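Local coordinates for heme peroxidase (Bacteroides thetaiotaomicron, PDB 2GVK), which probably uses hydrogen peroxide to oxidise dyes and other substrates at a heme, as a member of the dye-decolorizing peroxidase family, at residues A51-R54 with S55-R59; C121-F124 with A125-D129; I175-E178 with D179-F182; S271-R274 with R275-E278. All blocks are in the same frame, centred on the assembly; numbering follows the deposited sequence.

Interaction 1: residues A51-R54 with S55-R59; sequences AMIR and SMRNR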
loop_
_atom_site.group_PDB
_atom_site.type_symbol
_atom_site.label_atom_id
_atom_site.label_comp_id
_atom_site.label_asym_id
_atom_site.label_seq_id
_atom_site.Cartn_x
_atom_site.Cartn_y
_atom_site.Cartn_z
ATOM N N ALA A 51 19.782 -12.498 15.794
ATOM C CA ALA A 51 19.944 -11.045 16.009
ATOM C C ALA A 51 19.921 -10.260 14.682
ATOM O O ALA A 51 19.356 -9.167 14.599
ATOM C CB ALA A 51 21.238 -10.764 16.752
HETATM N N MSE A 52 20.568 -10.807 13.655
HETATM C CA MSE A 52 20.584 -10.165 12.350
HETATM C C MSE A 52 19.164 -10.111 11.767
HETATM O O MSE A 52 18.768 -9.108 11.170
HETATM C CB MSE A 52 21.512 -10.900 11.405
HETATM C CG MSE A 52 22.998 -10.784 11.775
HETATM SE SE MSE A 52 24.116 -11.902 10.632
HETATM C CE MSE A 52 23.712 -11.008 8.899
ATOM N N ILE A 53 18.400 -11.195 11.954
ATOM C CA ILE A 53 17.015 -11.229 11.518
ATOM C C ILE A 53 16.178 -10.257 12.337
ATOM O O ILE A 53 15.356 -9.510 11.772
ATOM C CB ILE A 53 16.431 -12.661 11.599
ATOM C CG1 ILE A 53 17.181 -13.577 10.620
ATOM C CG2 ILE A 53 14.924 -12.653 11.323
ATOM C CD1 ILE A 53 16.910 -15.051 10.816
ATOM N N ARG A 54 16.401 -10.220 13.658
ATOM C CA ARG A 54 15.675 -9.269 14.526
ATOM C C ARG A 54 15.890 -7.847 14.062
ATOM O O ARG A 54 14.984 -7.050 14.076
ATOM C CB ARG A 54 16.121 -9.394 15.987
ATOM C CG ARG A 54 15.426 -10.451 16.769
ATOM C CD ARG A 54 15.657 -10.264 18.280
ATOM N NE ARG A 54 17.030 -10.600 18.671
ATOM C CZ ARG A 54 17.491 -11.849 18.817
ATOM N NH1 ARG A 54 16.691 -12.889 18.626
ATOM N NH2 ARG A 54 18.752 -12.058 19.167
ATOM N N SER A 55 17.134 -7.522 13.727
ATOM C CA SER A 55 17.474 -6.188 13.272
ATOM C C SER A 55 16.670 -5.806 12.020
ATOM O O SER A 55 15.994 -4.755 11.985
ATOM C CB SER A 55 18.976 -6.092 13.003
ATOM O OG SER A 55 19.323 -4.814 12.497
HETATM N N MSE A 56 16.657 -6.693 11.033
HETATM C CA MSE A 56 15.935 -6.432 9.796
HETATM C C MSE A 56 14.451 -6.243 10.044
HETATM O O MSE A 56 13.835 -5.366 9.466
HETATM C CB MSE A 56 16.119 -7.559 8.807
HETATM C CG MSE A 56 17.516 -7.789 8.381
HETATM SE SE MSE A 56 18.353 -6.241 7.530
HETATM C CE MSE A 56 17.096 -5.901 6.241
ATOM N N ARG A 57 13.868 -7.111 10.871
ATOM C CA ARG A 57 12.419 -7.069 11.123
ATOM C C ARG A 57 12.022 -5.888 12.003
ATOM O O ARG A 57 10.931 -5.352 11.863
ATOM C CB ARG A 57 11.956 -8.371 11.722
ATOM C CG ARG A 57 11.971 -9.496 10.726
ATOM C CD ARG A 57 11.408 -10.725 11.278
ATOM N NE ARG A 57 11.538 -11.790 10.339
ATOM C CZ ARG A 57 11.352 -13.082 10.617
ATOM N NH1 ARG A 57 10.977 -13.460 11.832
ATOM N NH2 ARG A 57 11.529 -14.000 9.657
ATOM N N ASN A 58 12.922 -5.464 12.877
ATOM C CA ASN A 58 12.699 -4.285 13.694
ATOM C C ASN A 58 12.735 -3.021 12.822
ATOM O O ASN A 58 11.901 -2.161 12.937
ATOM C CB ASN A 58 13.768 -4.211 14.793
ATOM C CG ASN A 58 13.641 -2.996 15.639
ATOM O OD1 ASN A 58 12.561 -2.658 16.075
ATOM N ND2 ASN A 58 14.782 -2.324 15.915
ATOM N N ARG A 59 13.692 -2.974 11.895
ATOM C CA ARG A 59 13.871 -1.813 11.035
ATOM C C ARG A 59 12.796 -1.727 9.950
ATOM O O ARG A 59 12.356 -0.647 9.600
ATOM C CB ARG A 59 15.251 -1.854 10.384
ATOM C CG ARG A 59 16.410 -1.724 11.355
ATOM C CD ARG A 59 17.741 -2.019 10.667
ATOM N NE ARG A 59 18.040 -1.034 9.621
ATOM C CZ ARG A 59 19.009 -1.161 8.700
ATOM N NH1 ARG A 59 19.758 -2.246 8.658
ATOM N NH2 ARG A 59 19.200 -0.201 7.806
#

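Interaction 2: residues C121-F124 with A125-D129; sequences CFEF and ASILD. With EDO (1,2-ethanediol), chain J.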
loop_
_atom_site.group_PDB
_atom_site.type_symbol
_atom_site.label_atom_id
_atom_site.label_comp_id
_atom_site.label_asym_id
_atom_site.label_seq_id
_atom_site.Cartn_x
_atom_site.Cartn_y
_atom_site.Cartn_z
ATOM N N CYS A 121 17.639 -7.804 1.142
ATOM C CA CYS A 121 18.375 -9.058 0.974
ATOM C C CYS A 121 19.832 -8.749 0.810
ATOM O O CYS A 121 20.687 -9.402 1.416
ATOM C CB CYS A 121 17.868 -9.839 -0.229
ATOM S SG CYS A 121 16.084 -10.323 -0.110
ATOM N N PHE A 122 20.137 -7.745 -0.005
ATOM C CA PHE A 122 21.524 -7.320 -0.192
ATOM C C PHE A 122 22.150 -6.915 1.124
ATOM O O PHE A 122 23.260 -7.292 1.418
ATOM C CB PHE A 122 21.628 -6.142 -1.192
ATOM C CG PHE A 122 22.914 -5.396 -1.093
ATOM C CD1 PHE A 122 24.067 -5.913 -1.644
ATOM C CD2 PHE A 122 23.001 -4.210 -0.360
ATOM C CE1 PHE A 122 25.265 -5.262 -1.495
ATOM C CE2 PHE A 122 24.204 -3.535 -0.235
ATOM C CZ PHE A 122 25.342 -4.081 -0.780
ATOM N N GLU A 123 21.432 -6.150 1.918
ATOM C CA GLU A 123 21.965 -5.667 3.185
ATOM C C GLU A 123 22.429 -6.849 4.060
ATOM O O GLU A 123 23.572 -6.884 4.547
ATOM C CB GLU A 123 20.892 -4.836 3.917
ATOM C CG GLU A 123 21.254 -4.423 5.337
ATOM C CD GLU A 123 22.140 -3.239 5.379
ATOM O OE1 GLU A 123 22.824 -2.966 4.360
ATOM O OE2 GLU A 123 22.112 -2.519 6.411
ATOM N N PHE A 124 21.548 -7.805 4.242
ATOM C CA PHE A 124 21.833 -8.978 5.047
ATOM C C PHE A 124 23.016 -9.760 4.460
ATOM O O PHE A 124 23.945 -10.125 5.167
ATOM C CB PHE A 124 20.583 -9.866 5.104
ATOM C CG PHE A 124 20.606 -10.905 6.221
ATOM C CD1 PHE A 124 21.224 -12.118 6.031
ATOM C CD2 PHE A 124 19.980 -10.650 7.460
ATOM C CE1 PHE A 124 21.210 -13.082 7.027
ATOM C CE2 PHE A 124 19.961 -11.595 8.435
ATOM C CZ PHE A 124 20.563 -12.825 8.223
ATOM N N ALA A 125 22.983 -9.981 3.153
ATOM C CA ALA A 125 24.028 -10.717 2.501
ATOM C C ALA A 125 25.399 -10.030 2.618
ATOM O O ALA A 125 26.409 -10.700 2.739
ATOM C CB ALA A 125 23.665 -10.962 1.028
ATOM N N SER A 126 25.422 -8.698 2.590
ATOM C CA SER A 126 26.672 -7.967 2.694
ATOM C C SER A 126 27.287 -8.154 4.087
ATOM O O SER A 126 28.503 -8.250 4.225
ATOM C CB SER A 126 26.470 -6.469 2.369
ATOM O OG SER A 126 25.819 -5.784 3.422
ATOM N N ILE A 127 26.443 -8.229 5.103
ATOM C CA ILE A 127 26.931 -8.429 6.454
ATOM C C ILE A 127 27.495 -9.859 6.596
ATOM O O ILE A 127 28.543 -10.048 7.194
ATOM C CB ILE A 127 25.847 -8.119 7.487
ATOM C CG1 ILE A 127 25.522 -6.602 7.448
ATOM C CG2 ILE A 127 26.302 -8.526 8.872
ATOM C CD1 ILE A 127 24.221 -6.234 8.078
ATOM N N LEU A 128 26.837 -10.837 5.959
ATOM C CA LEU A 128 27.364 -12.224 5.919
ATOM C C LEU A 128 28.742 -12.248 5.245
ATOM O O LEU A 128 29.665 -12.900 5.722
ATOM C CB LEU A 128 26.408 -13.160 5.164
ATOM C CG LEU A 128 25.063 -13.430 5.807
ATOM C CD1 LEU A 128 24.189 -14.250 4.855
ATOM C CD2 LEU A 128 25.221 -14.143 7.138
ATOM N N ASP A 129 28.871 -11.506 4.141
ATOM C CA ASP A 129 30.148 -11.411 3.415
ATOM C C ASP A 129 31.249 -10.913 4.350
ATOM O O ASP A 129 32.339 -11.489 4.415
ATOM C CB ASP A 129 29.981 -10.467 2.209
ATOM C CG ASP A 129 31.291 -10.252 1.424
ATOM O OD1 ASP A 129 32.071 -11.230 1.226
ATOM O OD2 ASP A 129 31.504 -9.097 0.938
HETATM C C1 EDO J . 35.052 -13.184 -0.525
HETATM O O1 EDO J . 34.511 -14.191 -1.395
HETATM C C2 EDO J . 34.393 -11.862 -0.841
HETATM O O2 EDO J . 34.464 -10.966 0.262
#

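Interaction 3: residues I175-E178 with D179-F182; sequences IGEE and DADF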
loop_
_atom_site.group_PDB
_atom_site.type_symbol
_atom_site.label_atom_id
_atom_site.label_comp_id
_atom_site.label_asym_id
_atom_site.label_seq_id
_atom_site.Cartn_x
_atom_site.Cartn_y
_atom_site.Cartn_z
ATOM N N ILE A 175 11.433 -31.346 11.322
ATOM C CA ILE A 175 11.743 -32.576 12.053
ATOM C C ILE A 175 11.031 -32.595 13.391
ATOM O O ILE A 175 11.055 -31.602 14.147
ATOM C CB ILE A 175 13.258 -32.694 12.290
ATOM C CG1 ILE A 175 14.009 -32.780 10.961
ATOM C CG2 ILE A 175 13.585 -33.923 13.163
ATOM C CD1 ILE A 175 15.531 -32.606 11.098
ATOM N N GLY A 176 10.403 -33.731 13.700
ATOM C CA GLY A 176 9.735 -33.920 14.975
ATOM C C GLY A 176 10.432 -34.916 15.893
ATOM O O GLY A 176 11.653 -35.131 15.824
ATOM N N GLU A 177 9.652 -35.551 16.740
ATOM C CA GLU A 177 10.216 -36.361 17.791
ATOM C C GLU A 177 10.819 -37.699 17.293
ATOM O O GLU A 177 11.505 -38.380 18.048
ATOM C CB GLU A 177 9.184 -36.573 18.892
ATOM C CG GLU A 177 8.883 -35.238 19.666
ATOM C CD GLU A 177 10.161 -34.615 20.319
ATOM O OE1 GLU A 177 10.647 -35.177 21.329
ATOM O OE2 GLU A 177 10.632 -33.556 19.846
ATOM N N GLU A 178 10.624 -38.009 16.004
ATOM C CA GLU A 178 11.285 -39.156 15.371
ATOM C C GLU A 178 12.836 -38.992 15.338
ATOM O O GLU A 178 13.559 -39.958 15.117
ATOM C CB GLU A 178 10.743 -39.377 13.953
ATOM C CG GLU A 178 11.202 -38.317 12.904
ATOM C CD GLU A 178 10.368 -37.025 12.931
ATOM O OE1 GLU A 178 9.436 -36.923 13.766
ATOM O OE2 GLU A 178 10.619 -36.129 12.060
ATOM N N ASP A 179 13.312 -37.748 15.489
ATOM C CA ASP A 179 14.736 -37.468 15.642
ATOM C C ASP A 179 14.860 -36.319 16.662
ATOM O O ASP A 179 15.220 -35.198 16.324
ATOM C CB ASP A 179 15.360 -37.098 14.284
ATOM C CG ASP A 179 16.919 -37.080 14.306
ATOM O OD1 ASP A 179 17.534 -37.392 15.355
ATOM O OD2 ASP A 179 17.511 -36.781 13.244
ATOM N N ALA A 180 14.540 -36.634 17.919
ATOM C CA ALA A 180 14.320 -35.611 18.947
ATOM C C ALA A 180 15.478 -34.648 19.157
ATOM O O ALA A 180 15.252 -33.481 19.483
ATOM C CB ALA A 180 13.947 -36.280 20.275
ATOM N N ASP A 181 16.714 -35.104 18.979
ATOM C CA ASP A 181 17.866 -34.227 19.216
ATOM C C ASP A 181 17.908 -33.086 18.197
ATOM O O ASP A 181 18.599 -32.104 18.388
ATOM C CB ASP A 181 19.182 -35.003 19.157
ATOM C CG ASP A 181 19.316 -36.046 20.293
ATOM O OD1 ASP A 181 18.478 -36.052 21.225
ATOM O OD2 ASP A 181 20.245 -36.883 20.218
ATOM N N PHE A 182 17.162 -33.231 17.112
ATOM C CA PHE A 182 17.172 -32.223 16.040
ATOM C C PHE A 182 15.789 -31.740 15.674
ATOM O O PHE A 182 15.612 -31.068 14.660
ATOM C CB PHE A 182 17.898 -32.776 14.818
ATOM C CG PHE A 182 19.334 -33.115 15.091
ATOM C CD1 PHE A 182 20.279 -32.100 15.206
ATOM C CD2 PHE A 182 19.700 -34.400 15.417
ATOM C CE1 PHE A 182 21.566 -32.383 15.563
ATOM C CE2 PHE A 182 20.989 -34.692 15.771
ATOM C CZ PHE A 182 21.932 -33.675 15.845
HETATM O O HOH W 1 13.000 -32.606 20.915
HETATM O O HOH W 2 14.566 -39.517 18.596
#

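Interaction 4: residues S271-R274 with R275-E278; sequences STTR and RMLE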
loop_
_atom_site.group_PDB
_atom_site.type_symbol
_atom_site.label_atom_id
_atom_site.label_comp_id
_atom_site.label_asym_id
_atom_site.label_seq_id
_atom_site.Cartn_x
_atom_site.Cartn_y
_atom_site.Cartn_z
ATOM N N SER A 271 13.805 -38.248 3.046
ATOM C CA SER A 271 13.301 -39.429 2.334
ATOM C C SER A 271 12.133 -39.074 1.394
ATOM O O SER A 271 11.995 -39.657 0.341
ATOM C CB SER A 271 12.897 -40.548 3.328
ATOM O OG SER A 271 11.798 -40.186 4.133
ATOM N N THR A 272 11.335 -38.095 1.761
ATOM C CA THR A 272 10.230 -37.678 0.905
ATOM C C THR A 272 10.761 -36.989 -0.344
ATOM O O THR A 272 10.346 -37.293 -1.479
ATOM C CB THR A 272 9.263 -36.760 1.659
ATOM O OG1 THR A 272 8.599 -37.515 2.693
ATOM C CG2 THR A 272 8.214 -36.178 0.730
ATOM N N THR A 273 11.676 -36.060 -0.139
ATOM C CA THR A 273 12.288 -35.349 -1.248
ATOM C C THR A 273 12.998 -36.330 -2.170
ATOM O O THR A 273 12.859 -36.255 -3.394
ATOM C CB THR A 273 13.298 -34.300 -0.744
ATOM O OG1 THR A 273 12.681 -33.514 0.277
ATOM C CG2 THR A 273 13.767 -33.399 -1.899
ATOM N N ARG A 274 13.690 -37.288 -1.584
ATOM C CA ARG A 274 14.437 -38.237 -2.383
ATOM C C ARG A 274 13.494 -39.135 -3.182
ATOM O O ARG A 274 13.748 -39.407 -4.341
ATOM C CB ARG A 274 15.404 -39.080 -1.546
ATOM C CG ARG A 274 16.328 -39.905 -2.449
ATOM C CD ARG A 274 17.378 -40.707 -1.727
ATOM N NE ARG A 274 17.975 -41.676 -2.661
ATOM C CZ ARG A 274 18.937 -41.392 -3.549
ATOM N NH1 ARG A 274 19.495 -40.192 -3.586
ATOM N NH2 ARG A 274 19.375 -42.342 -4.370
ATOM N N ARG A 275 12.361 -39.510 -2.595
ATOM C CA ARG A 275 11.383 -40.321 -3.317
ATOM C C ARG A 275 10.786 -39.554 -4.499
ATOM O O ARG A 275 10.575 -40.117 -5.576
ATOM C CB ARG A 275 10.273 -40.799 -2.379
ATOM C CG ARG A 275 9.130 -41.524 -3.083
ATOM C CD ARG A 275 8.586 -42.727 -2.322
ATOM N NE ARG A 275 9.630 -43.686 -1.983
ATOM C CZ ARG A 275 9.399 -44.870 -1.430
ATOM N NH1 ARG A 275 8.158 -45.241 -1.148
ATOM N NH2 ARG A 275 10.408 -45.686 -1.152
HETATM N N MSE A 276 10.523 -38.268 -4.286
HETATM C CA MSE A 276 10.059 -37.366 -5.340
HETATM C C MSE A 276 11.079 -37.341 -6.485
HETATM O O MSE A 276 10.729 -37.482 -7.652
HETATM C CB MSE A 276 9.866 -35.959 -4.763
HETATM C CG MSE A 276 9.386 -34.934 -5.747
HETATM SE SE MSE A 276 9.581 -33.121 -5.055
HETATM C CE MSE A 276 11.528 -32.908 -5.364
ATOM N N LEU A 277 12.353 -37.174 -6.129
ATOM C CA LEU A 277 13.415 -37.155 -7.116
ATOM C C LEU A 277 13.515 -38.484 -7.868
ATOM O O LEU A 277 13.766 -38.496 -9.072
ATOM C CB LEU A 277 14.753 -36.823 -6.462
ATOM C CG LEU A 277 14.895 -35.406 -5.924
ATOM C CD1 LEU A 277 16.115 -35.309 -5.026
ATOM C CD2 LEU A 277 14.990 -34.402 -7.044
ATOM N N GLU A 278 13.374 -39.597 -7.153
ATOM C CA GLU A 278 13.350 -40.924 -7.825
ATOM C C GLU A 278 12.203 -40.975 -8.849
ATOM O O GLU A 278 12.400 -41.392 -10.002
ATOM C CB GLU A 278 13.192 -42.036 -6.820
ATOM C CG GLU A 278 14.426 -42.298 -5.966
ATOM C CD GLU A 278 14.163 -43.342 -4.862
ATOM O OE1 GLU A 278 13.020 -43.868 -4.783
ATOM O OE2 GLU A 278 15.093 -43.619 -4.059
#

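Interaction 1: residues A51-R54 with S55-R59
Ile-53 and Arg-57, one turn apart on the same helix, run side by side and point the same way, in a methyl-on-guanidinium contact. The methyl CG2 of Ile-53 sits over the centre of one guanidinium face, 3.7 Å from Arg-57 CZ and 3.6 Å from Arg-57 NE. Two features make this possible: CG2 is anti to the backbone N of Ile-53, and the arginine chain runs extended from CG to NE (chi2 and chi3 both -175°). Shortened to an alanine, Arg-57 would no longer lay its flat group against that methyl, and the carbonyl of Phe-65, which accepts from NE, would probably lose this donor.

The backbone bonds are those of an alpha-helix. Arg-57 N gives to Ile-53 O at 3.0 Å, and Asn-58 N to Arg-54 O at 2.9 Å.

The polar ends of Arg-54 and Ser-55 find partners on a second subunit. Arg-54 bends at chi3 (-72°), laying one guanidinium face near Ala-51 N, while its NH1 makes a salt bridge with Asp-166 of that subunit; Ser-55 OG bonds to Asp-219 of the same subunit.

Helix 38-59 thus lies between two surroundings: Met-52 and Met-56, both selenomethionines, pack against helix 118-131 of their own chain, whereas Arg-54, Ser-55 and Asn-58 meet the second subunit.

Interaction 2: residues C121-F124 with A125-D129
Ala-125 continues the helix by bonding back to Cys-121, its N 2.9 Å from Cys-121 O, with its methyl CB close to the same carbonyl.

Ser-126 does two things. Its CB lies over one face of the Phe-122 ring, offset toward the rim, 4.1 Å from Phe-122 CZ. In the conformer given, its hydroxyl, set between backbone N and carbonyl carbon (chi1 74°), folds back onto the helix and bonds to Glu-123 O, with Ser-126 OG 2.7 Å away.

Ile-127 N reaches that same oxygen, at 3.2 Å from Glu-123 O, so two donors grip one carbonyl and come from the same face of its plane. Ile-127 CD1 also lies near this oxygen.

Leu-128 N bonds to Phe-124 O at 3.1 Å. Among the side chains, Leu-128 CD1 meets the edge of the Phe-124 ring near its plane, 3.8 Å from Phe-124 CD1, the two side chains crossing at a slant. A serine in place of Phe-124 would probably open a gap beside Leu-128 and leave Met-52 and Met-56 of helix 38-59 without the ring they pack on.

Asp-129 OD1 accepts from O2 of a bound 1,2-ethanediol at 2.6 Å, probably a crystallisation additive, and its OD2 from Tyr-259 of a third subunit.

The chemistry is that of a buried helix: in this conformer the serine hydroxyl is satisfied by its own backbone, and the carboxylate of Glu-123 by Arg-59 and by Tyr-147 of the third subunit, while the aromatic and aliphatic groups pack.

Interaction 3: residues I175-E178 with D179-F182
Ile-175 leads the chain into a tight turn that Gly-176 O and Asp-179 N close with a 3.1 Å hydrogen bond, straight at the hydrogen (166°) but reaching the oxygen from above the carbonyl plane, with 3-10 geometry at Glu-177 and Glu-178 within the turn and again at Ala-180 and Asp-181.

On the buried side, the side chains of Ile-175 and Asp-179 lie alongside each other and point the same way. The branch that touches is Ile-175 CG2, 3.8 Å from Asp-179 CB. Ile-175 CB also rests against the end of the segment, 3.7 Å from Phe-182 O; Phe-182 N in turn bonds to Asp-179 O. Asp-179 OD1 lies in the plane of the Phe-182 ring, at its edge, while its OD2 accepts from the backbone N of Lys-87.

Glu-178 curls back over the start of the turn. Its CG takes the position between backbone N and carbonyl carbon (chi1 72°), and a further bend at chi2 brings the carboxylate to Gly-176, whose N gives to Glu-178 OE2 at 2.9 Å from above the carboxylate plane.

Glu-177 turns the other way, its OE1 3.6 Å from the methyl CB of Ala-180. One water donates both to Glu-177 OE2 and to Ala-180 O, at 2.8 Å from each. A second accepts from Ala-180 N and gives a weak bond to Glu-177 O.

Two acidic side chains therefore serve the loop itself, one by folding onto a backbone N-H and one through water, whereas the buried Asp-179 has a backbone N-H of another loop as its partner. The negative charge of that carboxylate is probably eased by this bond, while Ile-175 packs beside its CB.

Interaction 4: residues S271-R274 with R275-E278
Arg-274 and Glu-278, one turn apart on helix 270-281, form in the conformer given a long and so tentative salt bridge, Arg-274 NE to Glu-278 OE2 at 3.7 Å. The side chains meet at a slant, with the guanidinium and carboxylate planes at 90°, so the attraction is that of charges rather than of a paired, coplanar bond. Arg-274 reaches there with CG anti to the backbone N (chi1 -171°) and the chain extended to NE. Glu-278 is also extended beyond CG, and its CG passes 3.4 Å from Arg-274 O.

On the inner side, Thr-273 and Met-276, the latter a selenomethionine, lie alongside each other and point the same way. In the conformer given, the methyl CG2 of Thr-273 comes 4.2 Å from Met-276 CE. Leu-277 CG lies close to the carbonyl of Thr-273, 3.4 Å from its O.

Behind these side chains stand the backbone bonds of the helix. Leu-277 N gives to Thr-273 O at 2.9 Å, and Glu-278 N to Arg-274 O at 2.8 Å; Arg-275 and Met-276 bond back to Ser-271 and Thr-272 in the same way.

Further out, Arg-274 has a stronger polar partner than the glutamate, since its NH1 gives a hydrogen bond to Ser-93 O, which holds the far end of the guanidinium. Thr-273 and Leu-277 pack on Phe-189 of strand 186-195, and Met-276 on Phe-263 of strand 258-267.

This is an amphipathic helix lying against the antiparallel sheet, its threonine, methionine and leucine facing the strands, with Arg-275 exposed and Arg-274 and Glu-278 partly so, as fits the dimeric alpha+beta barrel type of fold of dye-decolorizing peroxidases.

In the fold
Interactions 1 and 2 lie on neighbouring helices: their centres are 12 Å apart, and they touch through a salt bridge from Arg-59 to Glu-123 and through Met-52 against Phe-124. Interaction 2 is the buried one, mostly aromatic and aliphatic packing, with a serine hydroxyl on its own backbone and carboxylates bonded to Arg-59 and another subunit, whereas interaction 1 is partly buried and puts Arg-54 and Arg-59 toward the second subunit. Interactions 3 and 4 lie in the C-terminal half, about 9 Å apart at their nearest atoms, and no other protein chain of the assembly touches them. Interaction 3 is a loop relying on waters and carboxylates; interaction 4 is a helix with one side on the sheet and a charge pair outside.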